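Local coordinates for hypothetical protein Atu0492 (Agrobacterium tumefaciens, PDB 2GMY) that is of unknown function but belongs to the carboxymuconolactone decarboxylase family and is a putative AhpD-like antioxidant defence protein, at residues A[90-93]-A[94-98]; A[118-121]-A[122-126]; A[129-132]-A[133-137]. All coordinates share one frame; numbering follows the deposited sequence.

Contact 1 (A[90-93]-A[94-98]); sequences GWVD and AVTKI
Val95 CG2 sits over one face of the Trp91 indole, 3.4 Å from Trp91 CE2. It lies nearly above the middle of the ring system, and with the five-membered ring it makes a CH-pi contact, 20° off the ring normal. Trp91 holds CG trans to its backbone N (chi1 -170°), which stands the indole beside the next turn of the helix. The next residue after Val95, Thr96, folds its hydroxyl back onto Val92, one turn earlier. Its OG1 donates to Val92 O at 2.8 Å, and Thr96 N donates to the same Val92 O, also at 2.8 Å. The two donors come from opposite faces of the carbonyl plane. Asp93 O is gripped twice in a similar way. Lys97 N reaches it at 3.0 Å as the normal helical bond. Lys97 NZ reaches the same Asp93 O at 3.0 Å, but from above the carbonyl plane. The lysine chain bends at chi3 and chi4 to bring the amine back. Its charge lies near the Asp93 carboxylate without forming a salt bridge, since Asp93 OD2 and Lys97 NZ are 4.3 Å apart. The carboxylate has other partners: OD1 forms a salt bridge with Arg41, and OD2 accepts from Trp75 NE1. Outward from this, Trp91 NE1 bonds to Thr124 OG1, and Phe108 meets the indole. Lys97 is the first residue to leave helical angles and stands at the N-cap position of helix 98-101. Thr96 OG1 and Lys97 NZ thus add a second donor to carbonyls already bonded in the last turn. This is the C-terminal end of helix 83-96, a largely buried contact in an all-helical AhpD-like fold, lying against helices 32-45 and 117-139.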
ATOM      1  N   GLY A  90       5.140 -15.655  11.365  1.00 11.73           N
ATOM      2  CA  GLY A  90       5.718 -14.307  11.189  1.00 11.70           C
ATOM      3  C   GLY A  90       6.746 -14.269  10.068  1.00 11.64           C
ATOM      4  O   GLY A  90       6.814 -13.300   9.281  1.00 10.99           O
ATOM      5  N   TRP A  91       7.539 -15.339   9.973  1.00 10.64           N
ATOM      6  CA  TRP A  91       8.580 -15.426   8.956  1.00 10.61           C
ATOM      7  C   TRP A  91       7.982 -15.750   7.594  1.00  9.91           C
ATOM      8  O   TRP A  91       8.386 -15.169   6.571  1.00 10.57           O
ATOM      9  CB  TRP A  91       9.597 -16.483   9.351  1.00 10.41           C
ATOM     10  CG  TRP A  91      10.841 -16.520   8.521  1.00  9.90           C
ATOM     11  CD1 TRP A  91      11.287 -17.574   7.763  1.00 11.18           C
ATOM     12  CD2 TRP A  91      11.832 -15.487   8.382  1.00 10.83           C
ATOM     13  NE1 TRP A  91      12.486 -17.266   7.171  1.00 11.35           N
ATOM     14  CE2 TRP A  91      12.845 -15.993   7.528  1.00 10.53           C
ATOM     15  CE3 TRP A  91      11.965 -14.194   8.894  1.00 10.09           C
ATOM     16  CZ2 TRP A  91      13.973 -15.240   7.169  1.00 11.20           C
ATOM     17  CZ3 TRP A  91      13.101 -13.443   8.541  1.00 10.29           C
ATOM     18  CH2 TRP A  91      14.085 -13.980   7.692  1.00 11.16           C
ATOM     19  N   VAL A  92       7.027 -16.678   7.565  1.00  9.54           N
ATOM     20  CA  VAL A  92       6.321 -16.936   6.307  1.00  9.90           C
ATOM     21  C   VAL A  92       5.741 -15.638   5.736  1.00  9.92           C
ATOM     22  O   VAL A  92       5.908 -15.342   4.547  1.00  9.95           O
ATOM     23  CB  VAL A  92       5.231 -18.006   6.475  1.00 10.49           C
ATOM     24  CG1 VAL A  92       4.380 -18.128   5.208  1.00 10.34           C
ATOM     25  CG2 VAL A  92       5.869 -19.340   6.819  1.00 11.63           C
ATOM     26  N   ASP A  93       5.069 -14.866   6.584  1.00 10.05           N
ATOM     27  CA  ASP A  93       4.499 -13.593   6.151  1.00 10.52           C
ATOM     28  C   ASP A  93       5.581 -12.621   5.648  1.00 10.70           C
ATOM     29  O   ASP A  93       5.462 -12.074   4.538  1.00 11.36           O
ATOM     30  CB  ASP A  93       3.720 -12.964   7.306  1.00 11.09           C
ATOM     31  CG  ASP A  93       2.404 -13.674   7.575  1.00 13.09           C
ATOM     32  OD1 ASP A  93       2.204 -14.800   7.075  1.00 14.07           O
ATOM     33  OD2 ASP A  93       1.565 -13.089   8.295  1.00 16.77           O
ATOM     34  N   ALA A  94       6.631 -12.424   6.444  1.00 10.79           N
ATOM     35  CA  ALA A  94       7.666 -11.429   6.111  1.00 10.92           C
ATOM     36  C   ALA A  94       8.379 -11.766   4.805  1.00 11.09           C
ATOM     37  O   ALA A  94       8.657 -10.886   3.972  1.00 12.18           O
ATOM     38  CB  ALA A  94       8.684 -11.299   7.262  1.00 11.64           C
ATOM     39  N   VAL A  95       8.651 -13.060   4.618  1.00 10.80           N
ATOM     40  CA  VAL A  95       9.424 -13.530   3.467  1.00 10.79           C
ATOM     41  C   VAL A  95       8.537 -13.633   2.232  1.00 10.40           C
ATOM     42  O   VAL A  95       8.962 -13.338   1.123  1.00 10.55           O
ATOM     43  CB  VAL A  95      10.139 -14.860   3.783  1.00 10.70           C
ATOM     44  CG1 VAL A  95      10.862 -15.415   2.562  1.00 12.22           C
ATOM     45  CG2 VAL A  95      11.147 -14.642   4.899  1.00 12.14           C
ATOM     46  N   THR A  96       7.284 -14.045   2.416  1.00 10.50           N
ATOM     47  CA  THR A  96       6.359 -14.062   1.276  1.00 11.18           C
ATOM     48  C   THR A  96       6.176 -12.642   0.714  1.00 11.83           C
ATOM     49  O   THR A  96       6.079 -12.449  -0.491  1.00 11.70           O
ATOM     50  CB  THR A  96       5.024 -14.719   1.659  1.00 11.61           C
ATOM     51  OG1 THR A  96       5.265 -16.106   1.933  1.00 12.30           O
ATOM     52  CG2 THR A  96       4.014 -14.613   0.542  1.00 12.57           C
ATOM     53  N   LYS A  97       6.161 -11.662   1.611  1.00 12.16           N
ATOM     54  CA  LYS A  97       6.029 -10.262   1.217  1.00 14.46           C
ATOM     55  C   LYS A  97       7.372  -9.538   1.301  1.00 13.77           C
ATOM     56  O   LYS A  97       7.447  -8.393   1.764  1.00 13.51           O
ATOM     57  CB  LYS A  97       4.983  -9.550   2.079  1.00 14.53           C
ATOM     58  CG  LYS A  97       3.576 -10.120   1.919  1.00 16.58           C
ATOM     59  CD  LYS A  97       2.570  -9.373   2.810  1.00 19.50           C
ATOM     60  CE  LYS A  97       2.924  -9.497   4.289  1.00 24.73           C
ATOM     61  NZ  LYS A  97       2.720 -10.887   4.779  1.00 27.99           N
ATOM     62  N   ILE A  98       8.415 -10.199   0.811  1.00 13.33           N
ATOM     63  CA  ILE A  98       9.796  -9.707   0.936  1.00 13.88           C
ATOM     64  C   ILE A  98       9.985  -8.286   0.395  1.00 13.26           C
ATOM     65  O   ILE A  98      10.716  -7.497   0.983  1.00 13.89           O
ATOM     66  CB  ILE A  98      10.810 -10.678   0.239  1.00 13.51           C
ATOM     67  CG1 ILE A  98      12.252 -10.442   0.723  1.00 16.28           C
ATOM     68  CG2 ILE A  98      10.682 -10.626  -1.294  1.00 15.38           C
ATOM     69  CD1 ILE A  98      12.530 -10.973   2.092  1.00 15.96           C
TER

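Contact 2 (A[118-121]-A[122-126]); sequences EEIV and KITVA
This is a local contact along a single helix, between side chains and backbone about one turn apart near the start of helix 117-139. Thr124 bonds back to the preceding turn. The hydroxyl OG1 donates to Ile120 O at 2.8 Å, while Thr124 N donates to the same Ile120 O at 2.9 Å. They arrive from opposite faces of the carbonyl plane, so one buried oxygen is held by two donors. With OG1 turned trans to the carbonyl carbon (chi1 -53°), the hydroxyl hangs back over the preceding turn, beside Ile120 CG2. On another side of the helix, Glu118 and Lys122 run across each other at a slant. Their chains are extended, and Lys122 CE lies 4.0 Å from Glu118 CG. The salt bridge between Glu118 OE2 and Lys122 NZ is long, at 3.7 Å. The amine has a firmer hold elsewhere, on Ser28 O. Closer to the axis, Lys122 CG lies 3.4 Å from Glu118 O. Ile123 lays its side chain along the turn before it, with CG1 3.2 Å from Glu119 O. Val121 and Val125 meet more loosely, CG1 of Val121 being 4.4 Å from CG2 of Val125. Glu119 turns its OE1 back to Ser116 N, just ahead of the segment. The surroundings differ round the helix. Ile123 packs on Leu88 and Trp91 of helix 83-96, and Ile120 on Leu111 and Arg112 of helix 105-114. Lys122 and Val125 touch Tyr24 and Leu21 of helix 12-26. Phe140 of the second subunit covers Ile120 and Thr124, and Ala14 of that subunit packs on Val121, placing this first part of the helix between neighbouring helices and the subunit interface.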
ATOM      1  N   GLU A 118      20.064 -24.558  10.531  1.00 15.01           N
ATOM      2  CA  GLU A 118      19.782 -25.550   9.495  1.00 16.18           C
ATOM      3  C   GLU A 118      18.282 -25.580   9.185  1.00 15.01           C
ATOM      4  O   GLU A 118      17.883 -25.529   8.023  1.00 15.13           O
ATOM      5  CB  GLU A 118      20.291 -26.944   9.882  1.00 15.92           C
ATOM      6  CG  GLU A 118      20.047 -27.974   8.778  1.00 18.11           C
ATOM      7  CD  GLU A 118      20.331 -29.411   9.203  1.00 19.64           C
ATOM      8  OE1 GLU A 118      20.413 -29.685  10.422  1.00 24.16           O
ATOM      9  OE2 GLU A 118      20.453 -30.269   8.304  1.00 24.24           O
ATOM     10  N   GLU A 119      17.469 -25.639  10.234  1.00 14.34           N
ATOM     11  CA  GLU A 119      16.007 -25.640  10.101  1.00 14.17           C
ATOM     12  C   GLU A 119      15.531 -24.374   9.396  1.00 13.13           C
ATOM     13  O   GLU A 119      14.645 -24.423   8.532  1.00 13.35           O
ATOM     14  CB  GLU A 119      15.362 -25.744  11.488  1.00 14.53           C
ATOM     15  CG  GLU A 119      15.482 -27.136  12.074  1.00 16.47           C
ATOM     16  CD  GLU A 119      15.094 -27.231  13.550  1.00 17.21           C
ATOM     17  OE1 GLU A 119      15.096 -26.211  14.280  1.00 18.72           O
ATOM     18  OE2 GLU A 119      14.802 -28.369  13.988  1.00 23.30           O
ATOM     19  N   ILE A 120      16.123 -23.239   9.751  1.00 12.54           N
ATOM     20  CA  ILE A 120      15.726 -21.970   9.113  1.00 12.03           C
ATOM     21  C   ILE A 120      15.994 -21.984   7.610  1.00 12.06           C
ATOM     22  O   ILE A 120      15.178 -21.488   6.825  1.00 11.92           O
ATOM     23  CB  ILE A 120      16.379 -20.746   9.808  1.00 12.43           C
ATOM     24  CG1 ILE A 120      15.794 -20.591  11.218  1.00 12.53           C
ATOM     25  CG2 ILE A 120      16.183 -19.470   8.978  1.00 13.01           C
ATOM     26  CD1 ILE A 120      16.488 -19.540  12.094  1.00 13.24           C
ATOM     27  N   VAL A 121      17.124 -22.561   7.193  1.00 11.84           N
ATOM     28  CA  VAL A 121      17.404 -22.669   5.764  1.00 12.55           C
ATOM     29  C   VAL A 121      16.356 -23.537   5.085  1.00 12.25           C
ATOM     30  O   VAL A 121      15.827 -23.170   4.027  1.00 12.62           O
ATOM     31  CB  VAL A 121      18.840 -23.176   5.491  1.00 12.82           C
ATOM     32  CG1 VAL A 121      19.087 -23.288   3.982  1.00 14.08           C
ATOM     33  CG2 VAL A 121      19.841 -22.223   6.113  1.00 12.71           C
ATOM     34  N   LYS A 122      16.042 -24.687   5.691  1.00 12.42           N
ATOM     35  CA  LYS A 122      14.986 -25.576   5.154  1.00 12.27           C
ATOM     36  C   LYS A 122      13.643 -24.843   5.046  1.00 11.84           C
ATOM     37  O   LYS A 122      12.959 -24.901   4.027  1.00 11.87           O
ATOM     38  CB  LYS A 122      14.834 -26.824   6.030  1.00 12.37           C
ATOM     39  CG  LYS A 122      16.078 -27.699   6.061  1.00 14.05           C
ATOM     40  CD  LYS A 122      15.866 -28.891   6.975  1.00 16.53           C
ATOM     41  CE  LYS A 122      17.071 -29.809   6.927  1.00 19.90           C
ATOM     42  NZ  LYS A 122      16.871 -30.925   7.886  1.00 22.02           N
ATOM     43  N   ILE A 123      13.284 -24.136   6.113  1.00 11.45           N
ATOM     44  CA  ILE A 123      12.055 -23.337   6.133  1.00 11.13           C
ATOM     45  C   ILE A 123      12.021 -22.308   5.006  1.00 11.48           C
ATOM     46  O   ILE A 123      11.000 -22.162   4.312  1.00 11.44           O
ATOM     47  CB  ILE A 123      11.931 -22.622   7.489  1.00 10.89           C
ATOM     48  CG1 ILE A 123      11.518 -23.622   8.567  1.00 11.06           C
ATOM     49  CG2 ILE A 123      10.914 -21.456   7.446  1.00 11.03           C
ATOM     50  CD1 ILE A 123      11.855 -23.132   9.961  1.00 13.06           C
ATOM     51  N   THR A 124      13.132 -21.592   4.829  1.00 10.90           N
ATOM     52  CA  THR A 124      13.172 -20.483   3.882  1.00 11.11           C
ATOM     53  C   THR A 124      13.146 -20.987   2.429  1.00 11.34           C
ATOM     54  O   THR A 124      12.493 -20.395   1.575  1.00 11.42           O
ATOM     55  CB  THR A 124      14.347 -19.528   4.188  1.00 11.91           C
ATOM     56  OG1 THR A 124      14.277 -19.125   5.573  1.00 11.59           O
ATOM     57  CG2 THR A 124      14.267 -18.289   3.315  1.00 12.33           C
ATOM     58  N   VAL A 125      13.811 -22.105   2.161  1.00 11.76           N
ATOM     59  CA  VAL A 125      13.681 -22.742   0.845  1.00 12.22           C
ATOM     60  C   VAL A 125      12.232 -23.208   0.622  1.00 11.65           C
ATOM     61  O   VAL A 125      11.686 -23.051  -0.473  1.00 12.18           O
ATOM     62  CB  VAL A 125      14.674 -23.930   0.721  1.00 12.50           C
ATOM     63  CG1 VAL A 125      14.410 -24.741  -0.538  1.00 14.11           C
ATOM     64  CG2 VAL A 125      16.125 -23.407   0.736  1.00 12.55           C
ATOM     65  N   ALA A 126      11.606 -23.771   1.656  1.00 11.78           N
ATOM     66  CA  ALA A 126      10.204 -24.189   1.559  1.00 11.64           C
ATOM     67  C   ALA A 126       9.295 -22.980   1.227  1.00 11.87           C
ATOM     68  O   ALA A 126       8.399 -23.078   0.386  1.00 11.29           O
ATOM     69  CB  ALA A 126       9.763 -24.864   2.850  1.00 12.24           C
TER

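Contact 3 (A[129-132]-A[133-137]); sequences AINT and WNRIA
Arg135 NH1 donates twice to Asn131, one turn back on helix 117-139. Asn131 OD1 accepts at 2.9 Å, in its amide plane and on a lone pair. Asn131 O accepts at 3.0 Å from the same Arg135 NH1, which stands above the carbonyl plane. Both acceptors lie close to the guanidinium plane, although the amide and guanidinium planes are 36° apart. Arg135 N reaches Asn131 O from the opposite face, at 3.2 Å. Arg135 CG lies beside its backbone N (chi1 -73°), which runs the chain past Asn131 O, and the turn at chi4 (79°) swings NH1 to the amide. The rest of that amide is also used: ND2 donates to Ile127 O and Thr96 OG1, and OD1 accepts from Asn46 ND2. Ile130 CD1 packs 3.5 Å from Asn134 OD1, an oxygen that bonds to Ser43 OG. Trp133 CD1 lies 3.4 Å from Ala129 O, which takes the ordinary helical bond from Trp133 N. The indole NE1 is paired with Glu22 OE1 of helix 12-26. Thr132 CG2 and Ile136 CD1 make an apolar contact at 3.8 Å. Arg135 NH2 bonds to Thr96 O of the second subunit, close to Arg135 of that subunit. The Asn131 amide and both terminal nitrogens of Arg135 thus have partners, and Asn131 probably steadies the guanidinium that links the two subunits.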
ATOM      1  N   ALA A 129       9.811 -22.245  -2.386  1.00 11.77           N
ATOM      2  CA  ALA A 129       9.152 -23.249  -3.219  1.00 11.50           C
ATOM      3  C   ALA A 129       7.647 -22.990  -3.370  1.00 11.97           C
ATOM      4  O   ALA A 129       7.126 -22.988  -4.487  1.00 12.28           O
ATOM      5  CB  ALA A 129       9.419 -24.655  -2.690  1.00 12.43           C
ATOM      6  N   ILE A 130       6.944 -22.732  -2.268  1.00 12.04           N
ATOM      7  CA  ILE A 130       5.503 -22.503  -2.397  1.00 12.15           C
ATOM      8  C   ILE A 130       5.261 -21.194  -3.140  1.00 11.89           C
ATOM      9  O   ILE A 130       4.325 -21.084  -3.922  1.00 12.11           O
ATOM     10  CB  ILE A 130       4.750 -22.572  -1.035  1.00 12.36           C
ATOM     11  CG1 ILE A 130       3.232 -22.443  -1.246  1.00 11.44           C
ATOM     12  CG2 ILE A 130       5.315 -21.576  -0.042  1.00 11.38           C
ATOM     13  CD1 ILE A 130       2.621 -23.550  -2.152  1.00 14.18           C
ATOM     14  N   ASN A 131       6.138 -20.213  -2.930  1.00 11.90           N
ATOM     15  CA  ASN A 131       5.985 -18.950  -3.642  1.00 11.57           C
ATOM     16  C   ASN A 131       6.108 -19.130  -5.166  1.00 11.63           C
ATOM     17  O   ASN A 131       5.478 -18.404  -5.943  1.00 12.17           O
ATOM     18  CB  ASN A 131       6.961 -17.902  -3.106  1.00 12.14           C
ATOM     19  CG  ASN A 131       6.339 -17.083  -1.999  1.00 11.32           C
ATOM     20  OD1 ASN A 131       5.671 -16.078  -2.251  1.00 11.29           O
ATOM     21  ND2 ASN A 131       6.516 -17.533  -0.761  1.00 11.17           N
ATOM     22  N   THR A 132       6.899 -20.126  -5.575  1.00 11.67           N
ATOM     23  CA  THR A 132       7.015 -20.489  -6.983  1.00 12.50           C
ATOM     24  C   THR A 132       5.728 -21.173  -7.466  1.00 12.47           C
ATOM     25  O   THR A 132       5.154 -20.774  -8.487  1.00 12.21           O
ATOM     26  CB  THR A 132       8.266 -21.345  -7.227  1.00 13.20           C
ATOM     27  OG1 THR A 132       9.427 -20.510  -7.060  1.00 13.76           O
ATOM     28  CG2 THR A 132       8.275 -21.906  -8.653  1.00 14.10           C
ATOM     29  N   TRP A 133       5.265 -22.190  -6.746  1.00 12.89           N
ATOM     30  CA  TRP A 133       4.011 -22.853  -7.137  1.00 13.82           C
ATOM     31  C   TRP A 133       2.852 -21.856  -7.214  1.00 13.45           C
ATOM     32  O   TRP A 133       2.049 -21.902  -8.148  1.00 13.65           O
ATOM     33  CB  TRP A 133       3.641 -23.974  -6.168  1.00 15.42           C
ATOM     34  CG  TRP A 133       4.468 -25.209  -6.281  1.00 17.36           C
ATOM     35  CD1 TRP A 133       5.276 -25.741  -5.315  1.00 18.93           C
ATOM     36  CD2 TRP A 133       4.546 -26.095  -7.407  1.00 19.53           C
ATOM     37  NE1 TRP A 133       5.861 -26.903  -5.777  1.00 19.79           N
ATOM     38  CE2 TRP A 133       5.431 -27.139  -7.058  1.00 20.16           C
ATOM     39  CE3 TRP A 133       3.956 -26.102  -8.680  1.00 20.38           C
ATOM     40  CZ2 TRP A 133       5.743 -28.198  -7.943  1.00 19.60           C
ATOM     41  CZ3 TRP A 133       4.267 -27.145  -9.562  1.00 19.56           C
ATOM     42  CH2 TRP A 133       5.154 -28.176  -9.187  1.00 19.41           C
ATOM     43  N   ASN A 134       2.751 -20.959  -6.232  1.00 12.57           N
ATOM     44  CA  ASN A 134       1.684 -19.938  -6.259  1.00 12.45           C
ATOM     45  C   ASN A 134       1.731 -19.075  -7.525  1.00 12.74           C
ATOM     46  O   ASN A 134       0.692 -18.746  -8.116  1.00 13.50           O
ATOM     47  CB  ASN A 134       1.754 -19.029  -5.037  1.00 12.42           C
ATOM     48  CG  ASN A 134       1.466 -19.752  -3.714  1.00 12.25           C
ATOM     49  OD1 ASN A 134       0.890 -20.864  -3.658  1.00 15.48           O
ATOM     50  ND2 ASN A 134       1.843 -19.099  -2.631  1.00  9.29           N
ATOM     51  N   ARG A 135       2.941 -18.690  -7.927  1.00 12.33           N
ATOM     52  CA  ARG A 135       3.102 -17.870  -9.125  1.00 12.59           C
ATOM     53  C   ARG A 135       2.737 -18.617 -10.400  1.00 12.75           C
ATOM     54  O   ARG A 135       2.128 -18.049 -11.310  1.00 13.46           O
ATOM     55  CB  ARG A 135       4.524 -17.302  -9.178  1.00 12.02           C
ATOM     56  CG  ARG A 135       4.704 -16.195  -8.152  1.00 12.41           C
ATOM     57  CD  ARG A 135       6.148 -15.756  -7.898  1.00 13.03           C
ATOM     58  NE  ARG A 135       6.113 -14.512  -7.120  1.00 12.91           N
ATOM     59  CZ  ARG A 135       5.890 -14.458  -5.805  1.00 12.85           C
ATOM     60  NH1 ARG A 135       5.721 -15.578  -5.089  1.00 12.48           N
ATOM     61  NH2 ARG A 135       5.829 -13.279  -5.204  1.00 10.82           N
ATOM     62  N   ILE A 136       3.099 -19.899 -10.455  1.00 13.18           N
ATOM     63  CA  ILE A 136       2.725 -20.755 -11.575  1.00 13.62           C
ATOM     64  C   ILE A 136       1.213 -20.950 -11.624  1.00 13.59           C
ATOM     65  O   ILE A 136       0.592 -20.754 -12.673  1.00 13.66           O
ATOM     66  CB  ILE A 136       3.459 -22.115 -11.498  1.00 13.61           C
ATOM     67  CG1 ILE A 136       4.964 -21.898 -11.707  1.00 14.21           C
ATOM     68  CG2 ILE A 136       2.899 -23.118 -12.519  1.00 15.06           C
ATOM     69  CD1 ILE A 136       5.830 -23.092 -11.276  1.00 15.59           C
ATOM     70  N   ALA A 137       0.615 -21.316 -10.496  1.00 13.32           N
ATOM     71  CA  ALA A 137      -0.825 -21.617 -10.479  1.00 13.91           C
ATOM     72  C   ALA A 137      -1.688 -20.383 -10.739  1.00 14.23           C
ATOM     73  O   ALA A 137      -2.640 -20.433 -11.519  1.00 14.58           O
ATOM     74  CB  ALA A 137      -1.220 -22.281  -9.193  1.00 14.62           C
TER

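From the N terminus, contact 1 comes first, at the end of helix 83-96. Contacts 2 and 3 follow in series on helix 117-139. Each is a continuous piece of chain, so none closes a long loop and none crosses or encloses another. Contact 1 joins the other two through side chains: Trp91 NE1 lies 3.0 Å from Thr124 OG1, and Thr96 OG1 lies 3.3 Å from Asn131 ND2. Both are probable hydrogen bonds. Helix 83-96 is thus tied to the later helix at two places. Contacts 2 and 3 are about 17 Å apart between centres; they lie on the same helix and do not otherwise touch each other. All three touch the second subunit.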